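Local coordinates for tungsten formylmethanofuran dehydrogenase subunit E (Syntrophus aciditrophicus, PDB 3D00), which is of unknown precise function but belongs to the FmdE family implicated in microbial methanogenesis and binds a zinc ion in a C-terminal treble-clef finger, at residues 37-40 with 41-45; 60-63 with 64-67; 179-182 with 183-186. All coordinates share one frame; numbering follows the deposited sequence.

Interaction 1: residues 37-40 with 41-45; sequences VDLA and VKNLP
Lys42 folds back over the preceding turn of helix 28-42 and meets Asp38, a worked example of an i to i+4 pairing in which the alkyl chain does more touching than the charge. Its CB lies 3.4 Å from Asp38 O, the carbonyl that also accepts the backbone N-H of Lys42, and CG stays alongside that same oxygen. The chain then bends at chi3 (-76°) and again at chi4, which carries CE across to the carboxylate, 3.0 Å from Asp38 OD2. NZ ends farther off, 3.9 Å from Asp38 OD2, so the salt bridge is long and probably weak, on a lysine that is largely open to solvent. The other carboxylate oxygen, OD1, takes its hydrogen bond from the backbone N of Leu8, and this probably does more than Lys42 to set the carboxylate.

Near the C-terminal end of the helix, Asn43 turns its amide back on the chain. Asn43 ND2 donates to Leu39 O over 2.7 Å in a nearly straight bond of 177°, and the acceptor lies in the amide plane, which fixes the rotation of the amide. Asn43 ND2 also sits 3.4 Å from Leu39 CD1. The backbone N of Asn43 donates to Ala40 O, at 3.0 Å and from above the carbonyl plane, an i to i+3 bond, where Val41 N to Val37 O keeps the i to i+4 spacing of the helix.

On the helix face toward the mixed sheet, Ala40 rests on Leu89 of strand 86-91 and on Val98 and Val100 of strand 96-102, and Leu44, in the loop beyond, packs on Leu89 and Val98 as well. Leu39 reaches Leu143 and Leu145 of strand 143-149, where Asn43 also touches Leu145, and Val37 turns to the loop at Thr68.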
loop_
_atom_site.group_PDB
_atom_site.type_symbol
_atom_site.label_atom_id
_atom_site.label_comp_id
_atom_site.label_asym_id
_atom_site.label_seq_id
_atom_site.Cartn_x
_atom_site.Cartn_y
_atom_site.Cartn_z
ATOM N N VAL A 37 7.348 -14.379 -1.314
ATOM C CA VAL A 37 6.650 -14.101 -2.556
ATOM C C VAL A 37 7.201 -14.968 -3.680
ATOM O O VAL A 37 6.428 -15.489 -4.488
ATOM C CB VAL A 37 6.744 -12.599 -2.936
ATOM C CG1 VAL A 37 6.249 -12.334 -4.391
ATOM C CG2 VAL A 37 5.995 -11.775 -1.926
ATOM N N ASP A 38 8.522 -15.152 -3.709
ATOM C CA ASP A 38 9.135 -16.083 -4.640
ATOM C C ASP A 38 8.609 -17.524 -4.511
ATOM O O ASP A 38 8.276 -18.143 -5.508
ATOM C CB ASP A 38 10.664 -16.055 -4.474
ATOM C CG ASP A 38 11.369 -17.050 -5.350
ATOM O OD1 ASP A 38 11.662 -16.740 -6.528
ATOM O OD2 ASP A 38 11.662 -18.130 -4.841
ATOM N N LEU A 39 8.544 -18.066 -3.291
ATOM C CA LEU A 39 8.006 -19.430 -3.086
ATOM C C LEU A 39 6.508 -19.502 -3.487
ATOM O O LEU A 39 6.057 -20.474 -4.104
ATOM C CB LEU A 39 8.201 -19.845 -1.620
ATOM C CG LEU A 39 7.686 -21.220 -1.144
ATOM C CD1 LEU A 39 8.364 -22.259 -1.966
ATOM C CD2 LEU A 39 7.903 -21.486 0.378
ATOM N N ALA A 40 5.755 -18.464 -3.113
ATOM C CA ALA A 40 4.326 -18.359 -3.411
ATOM C C ALA A 40 4.112 -18.392 -4.939
ATOM O O ALA A 40 3.372 -19.242 -5.447
ATOM C CB ALA A 40 3.758 -17.086 -2.802
ATOM N N VAL A 41 4.801 -17.520 -5.679
ATOM C CA VAL A 41 4.656 -17.462 -7.156
ATOM C C VAL A 41 5.037 -18.800 -7.782
ATOM O O VAL A 41 4.369 -19.250 -8.687
ATOM C CB VAL A 41 5.504 -16.314 -7.822
ATOM C CG1 VAL A 41 5.615 -16.514 -9.327
ATOM C CG2 VAL A 41 4.964 -14.956 -7.486
ATOM N N LYS A 42 6.083 -19.440 -7.268
ATOM C CA LYS A 42 6.546 -20.740 -7.769
ATOM C C LYS A 42 5.556 -21.871 -7.554
ATOM O O LYS A 42 5.731 -22.907 -8.130
ATOM C CB LYS A 42 7.882 -21.135 -7.119
ATOM C CG LYS A 42 9.145 -20.549 -7.801
ATOM C CD LYS A 42 10.443 -21.287 -7.354
ATOM C CE LYS A 42 10.913 -20.874 -5.932
ATOM N NZ LYS A 42 11.324 -22.043 -5.064
ATOM N N ASN A 43 4.542 -21.659 -6.718
ATOM C CA ASN A 43 3.514 -22.643 -6.370
ATOM C C ASN A 43 2.102 -22.266 -6.866
ATOM O O ASN A 43 1.087 -22.823 -6.438
ATOM C CB ASN A 43 3.520 -22.842 -4.847
ATOM C CG ASN A 43 4.643 -23.760 -4.396
ATOM O OD1 ASN A 43 4.489 -24.994 -4.415
ATOM N ND2 ASN A 43 5.782 -23.187 -4.035
ATOM N N LEU A 44 2.034 -21.331 -7.798
ATOM C CA LEU A 44 0.786 -21.054 -8.487
ATOM C C LEU A 44 0.891 -21.725 -9.842
ATOM O O LEU A 44 1.999 -21.889 -10.366
ATOM C CB LEU A 44 0.559 -19.550 -8.645
ATOM C CG LEU A 44 0.289 -18.711 -7.393
ATOM C CD1 LEU A 44 0.058 -17.296 -7.792
ATOM C CD2 LEU A 44 -0.891 -19.247 -6.629
ATOM N N PRO A 45 -0.249 -22.151 -10.406
ATOM C CA PRO A 45 -0.248 -22.582 -11.809
ATOM C C PRO A 45 0.416 -21.543 -12.747
ATOM O O PRO A 45 0.277 -20.308 -12.534
ATOM C CB PRO A 45 -1.740 -22.720 -12.140
ATOM C CG PRO A 45 -2.420 -22.921 -10.864
ATOM C CD PRO A 45 -1.566 -22.319 -9.768
#

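Interaction 2: residues 60-63 with 64-67; sequences LPDA and VQLL
Asp62 and Gln65, one turn apart on helix 60-67, cross obliquely with their flat ends nearly parallel, the carboxylate and amide planes being 17° apart. Gln65 NE2 comes within 3.2 Å of Asp62 OD1, but the N-H points poorly (126°) and the bond is weak. The main partners lie elsewhere: Asp62 OD2 is hydrogen-bonded to Thr71 OG1 of the second subunit and to His23 ND1, and OD1 also accepts from Gly73 N of the second subunit, while Gln65 OE1 accepts from Phe72 N and from Gln65 NE2 of the second subunit. The pair therefore illustrates how buried polar groups can be satisfied partly across a subunit interface, with only a weak bond between themselves. Behind its amide, Gln65 runs extended beyond CG, a carbon that passes 3.3 Å from Pro61 O, the oxygen that accepts the Gln65 backbone N-H.

The two leucines that follow lie over carbonyls of the preceding turn. Leu66 CB is 3.2 Å from Asp62 O, which takes the Leu66 N-H from above its carbonyl plane, and Leu67 CG is 3.2 Å from Ala63 O, to which Leu67 N makes a weak bond.

This helix is the crossover of the beta-alpha-beta unit joining strands 50-54 and 77-79. Pro61 and Val64 pack on Val79 and Leu77 of the latter, respectively, Leu66 lies on Ile19 and Phe22 of helix 12-23, and Leu60 touches Met36 of helix 28-42.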
loop_
_atom_site.group_PDB
_atom_site.type_symbol
_atom_site.label_atom_id
_atom_site.label_comp_id
_atom_site.label_asym_id
_atom_site.label_seq_id
_atom_site.Cartn_x
_atom_site.Cartn_y
_atom_site.Cartn_z
ATOM N N LEU A 60 5.991 -6.563 4.624
ATOM C CA LEU A 60 5.560 -7.550 3.673
ATOM C C LEU A 60 4.816 -6.944 2.498
ATOM O O LEU A 60 5.015 -7.395 1.372
ATOM C CB LEU A 60 4.723 -8.612 4.367
ATOM C CG LEU A 60 4.768 -10.075 3.926
ATOM C CD1 LEU A 60 6.063 -10.505 3.340
ATOM C CD2 LEU A 60 4.408 -10.968 5.106
ATOM N N PRO A 61 3.941 -5.914 2.723
ATOM C CA PRO A 61 3.372 -5.326 1.501
ATOM C C PRO A 61 4.357 -4.847 0.428
ATOM O O PRO A 61 4.045 -4.958 -0.747
ATOM C CB PRO A 61 2.576 -4.153 2.043
ATOM C CG PRO A 61 2.147 -4.578 3.399
ATOM C CD PRO A 61 3.341 -5.293 3.938
ATOM N N ASP A 62 5.502 -4.289 0.825
ATOM C CA ASP A 62 6.481 -3.788 -0.145
ATOM C C ASP A 62 7.172 -4.868 -0.928
ATOM O O ASP A 62 7.568 -4.629 -2.051
ATOM C CB ASP A 62 7.488 -2.870 0.525
ATOM C CG ASP A 62 6.867 -1.534 0.926
ATOM O OD1 ASP A 62 5.697 -1.252 0.576
ATOM O OD2 ASP A 62 7.568 -0.741 1.576
ATOM N N ALA A 63 7.306 -6.072 -0.350
ATOM C CA ALA A 63 7.842 -7.240 -1.080
ATOM C C ALA A 63 6.908 -7.596 -2.231
ATOM O O ALA A 63 7.337 -7.769 -3.376
ATOM C CB ALA A 63 7.977 -8.435 -0.128
ATOM N N VAL A 64 5.621 -7.673 -1.919
ATOM C CA VAL A 64 4.579 -7.900 -2.918
ATOM C C VAL A 64 4.588 -6.771 -3.970
ATOM O O VAL A 64 4.761 -7.026 -5.147
ATOM C CB VAL A 64 3.164 -8.095 -2.254
ATOM C CG1 VAL A 64 2.043 -8.217 -3.330
ATOM C CG2 VAL A 64 3.150 -9.321 -1.367
ATOM N N GLN A 65 4.484 -5.518 -3.561
ATOM C CA GLN A 65 4.475 -4.407 -4.514
ATOM C C GLN A 65 5.674 -4.349 -5.403
ATOM O O GLN A 65 5.539 -4.066 -6.617
ATOM C CB GLN A 65 4.295 -3.108 -3.792
ATOM C CG GLN A 65 2.963 -3.051 -3.157
ATOM C CD GLN A 65 2.644 -1.707 -2.626
ATOM O OE1 GLN A 65 1.685 -1.083 -3.065
ATOM N NE2 GLN A 65 3.428 -1.245 -1.654
ATOM N N LEU A 66 6.844 -4.660 -4.851
ATOM C CA LEU A 66 8.082 -4.652 -5.638
ATOM C C LEU A 66 8.227 -5.799 -6.620
ATOM O O LEU A 66 8.955 -5.682 -7.595
ATOM C CB LEU A 66 9.311 -4.723 -4.725
ATOM C CG LEU A 66 9.996 -3.447 -4.225
ATOM C CD1 LEU A 66 10.894 -3.769 -2.989
ATOM C CD2 LEU A 66 10.795 -2.837 -5.353
ATOM N N LEU A 67 7.612 -6.937 -6.331
ATOM C CA LEU A 67 7.869 -8.172 -7.074
ATOM C C LEU A 67 6.738 -8.678 -7.976
ATOM O O LEU A 67 6.963 -9.544 -8.838
ATOM C CB LEU A 67 8.196 -9.290 -6.065
ATOM C CG LEU A 67 9.510 -9.213 -5.296
ATOM C CD1 LEU A 67 9.634 -10.273 -4.195
ATOM C CD2 LEU A 67 10.664 -9.314 -6.305
#

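Interaction 3: residues 179-182 with 183-186. With ZN (zinc ion), chain B.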
loop_
_atom_site.group_PDB
_atom_site.type_symbol
_atom_site.label_atom_id
_atom_site.label_comp_id
_atom_site.label_asym_id
_atom_site.label_seq_id
_atom_site.Cartn_x
_atom_site.Cartn_y
_atom_site.Cartn_z
ATOM N N GLU A 179 -25.001 10.757 4.504
ATOM C CA GLU A 179 -25.422 12.121 4.207
ATOM C C GLU A 179 -24.264 13.096 4.331
ATOM O O GLU A 179 -24.374 14.257 3.931
ATOM C CB GLU A 179 -26.522 12.583 5.156
ATOM C CG GLU A 179 -27.538 11.540 5.570
ATOM C CD GLU A 179 -28.402 12.066 6.701
ATOM O OE1 GLU A 179 -29.081 13.101 6.491
ATOM O OE2 GLU A 179 -28.366 11.467 7.801
ATOM N N LEU A 180 -23.190 12.646 4.964
ATOM C CA LEU A 180 -21.911 13.305 4.851
ATOM C C LEU A 180 -20.925 12.249 4.432
ATOM O O LEU A 180 -21.208 11.051 4.432
ATOM C CB LEU A 180 -21.456 13.923 6.174
ATOM C CG LEU A 180 -22.348 14.887 6.932
ATOM C CD1 LEU A 180 -21.900 14.927 8.376
ATOM C CD2 LEU A 180 -22.344 16.290 6.315
ATOM N N CYS A 181 -19.755 12.697 4.041
ATOM C CA CYS A 181 -18.690 11.790 3.742
ATOM C C CYS A 181 -18.110 11.300 5.051
ATOM O O CYS A 181 -18.369 11.849 6.144
ATOM C CB CYS A 181 -17.612 12.461 2.912
ATOM S SG CYS A 181 -16.666 13.619 3.848
ATOM N N LEU A 182 -17.329 10.239 4.918
ATOM C CA LEU A 182 -16.807 9.511 6.063
ATOM C C LEU A 182 -15.838 10.381 6.844
ATOM O O LEU A 182 -15.684 10.212 8.033
ATOM C CB LEU A 182 -16.167 8.207 5.614
ATOM C CG LEU A 182 -17.121 7.074 5.170
ATOM C CD1 LEU A 182 -16.386 5.867 4.585
ATOM C CD2 LEU A 182 -18.065 6.616 6.328
ATOM N N SER A 183 -15.203 11.347 6.179
ATOM C CA SER A 183 -14.332 12.274 6.881
ATOM C C SER A 183 -15.173 13.160 7.792
ATOM O O SER A 183 -14.921 13.251 8.998
ATOM C CB SER A 183 -13.489 13.113 5.906
ATOM O OG SER A 183 -12.632 13.987 6.617
ATOM N N CYS A 184 -16.193 13.794 7.217
ATOM C CA CYS A 184 -17.071 14.695 7.961
ATOM C C CYS A 184 -17.900 13.971 9.023
ATOM O O CYS A 184 -18.314 14.572 10.032
ATOM C CB CYS A 184 -17.954 15.493 6.976
ATOM S SG CYS A 184 -17.027 16.804 6.162
ATOM N N GLN A 185 -18.156 12.691 8.792
ATOM C CA GLN A 185 -18.793 11.860 9.794
ATOM C C GLN A 185 -17.878 11.661 11.022
ATOM O O GLN A 185 -18.364 11.377 12.081
ATOM C CB GLN A 185 -19.174 10.490 9.223
ATOM C CG GLN A 185 -20.330 10.506 8.245
ATOM C CD GLN A 185 -20.619 9.142 7.637
ATOM O OE1 GLN A 185 -20.462 8.112 8.300
ATOM N NE2 GLN A 185 -21.056 9.125 6.387
ATOM N N GLY A 186 -16.562 11.830 10.880
ATOM C CA GLY A 186 -15.644 11.667 12.013
ATOM C C GLY A 186 -14.329 10.992 11.686
ATOM O O GLY A 186 -13.435 10.943 12.524
HETATM ZN ZN ZN B . -17.365 15.906 3.869
#
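The Cys4 zinc site of the C-terminal treble-clef finger takes two of its four ligands from this turn. Cys181 SG binds the zinc ion at 2.4 Å and Cys184 SG at 2.5 Å, with Cys166 and Cys169 completing the site. Cys181 also stands at the N-cap of helix 182-187. Its chi1 of 72° sets SG between the backbone N and the carbonyl carbon, where Cys181 SG accepts from Cys184 N at 3.4 Å in an almost straight bond (172°). One sulfur thus binds metal and caps the helix, and this N-H, together with the helix start, would be expected to ease the negative charge of a zinc-bound thiolate.

In a treble clef, a zinc knuckle supplies one pair of ligands and the first turn of the C-terminal helix the other; here Cys166 and Cys169, in the turn between strands 163-165 and 172-174, probably form the knuckle pair. Leading into the helix, Leu180 lays its CB 3.9 Å from Cys184 CB.

Gln185 ties the loop down from the other end of the turn. Its backbone N donates to Cys181 O (2.8 Å), and its extended side chain carries NE2 to Leu180 O (2.7 Å), above that carbonyl plane, while NE2 is also hydrogen-bonded to Asp177 O. Leu182 CD2 touches Gln185 OE1 at 3.4 Å, and Leu182 itself packs on Met82 of the second subunit.

Interactions 1 and 2 are neighbouring pieces of the alpha+beta core, their centres about 14 Å apart. They meet directly through the buried side chain of Val37: its CG2 lies 3.8 Å from Val64 CG2, and its CB is 3.9 Å from Leu67 CD1, so helices 28-42 and 60-67 pack against each other there. Interaction 3 belongs to the separate zinc finger, with nearest atoms about 29 Å from interaction 1 and about 21 Å from interaction 2, so neither helix contact touches the metal-binding turn. What interactions 2 and 3 do share is the second subunit, which supplies polar partners to Asp62 and Gln65 and packs against residues 181-183.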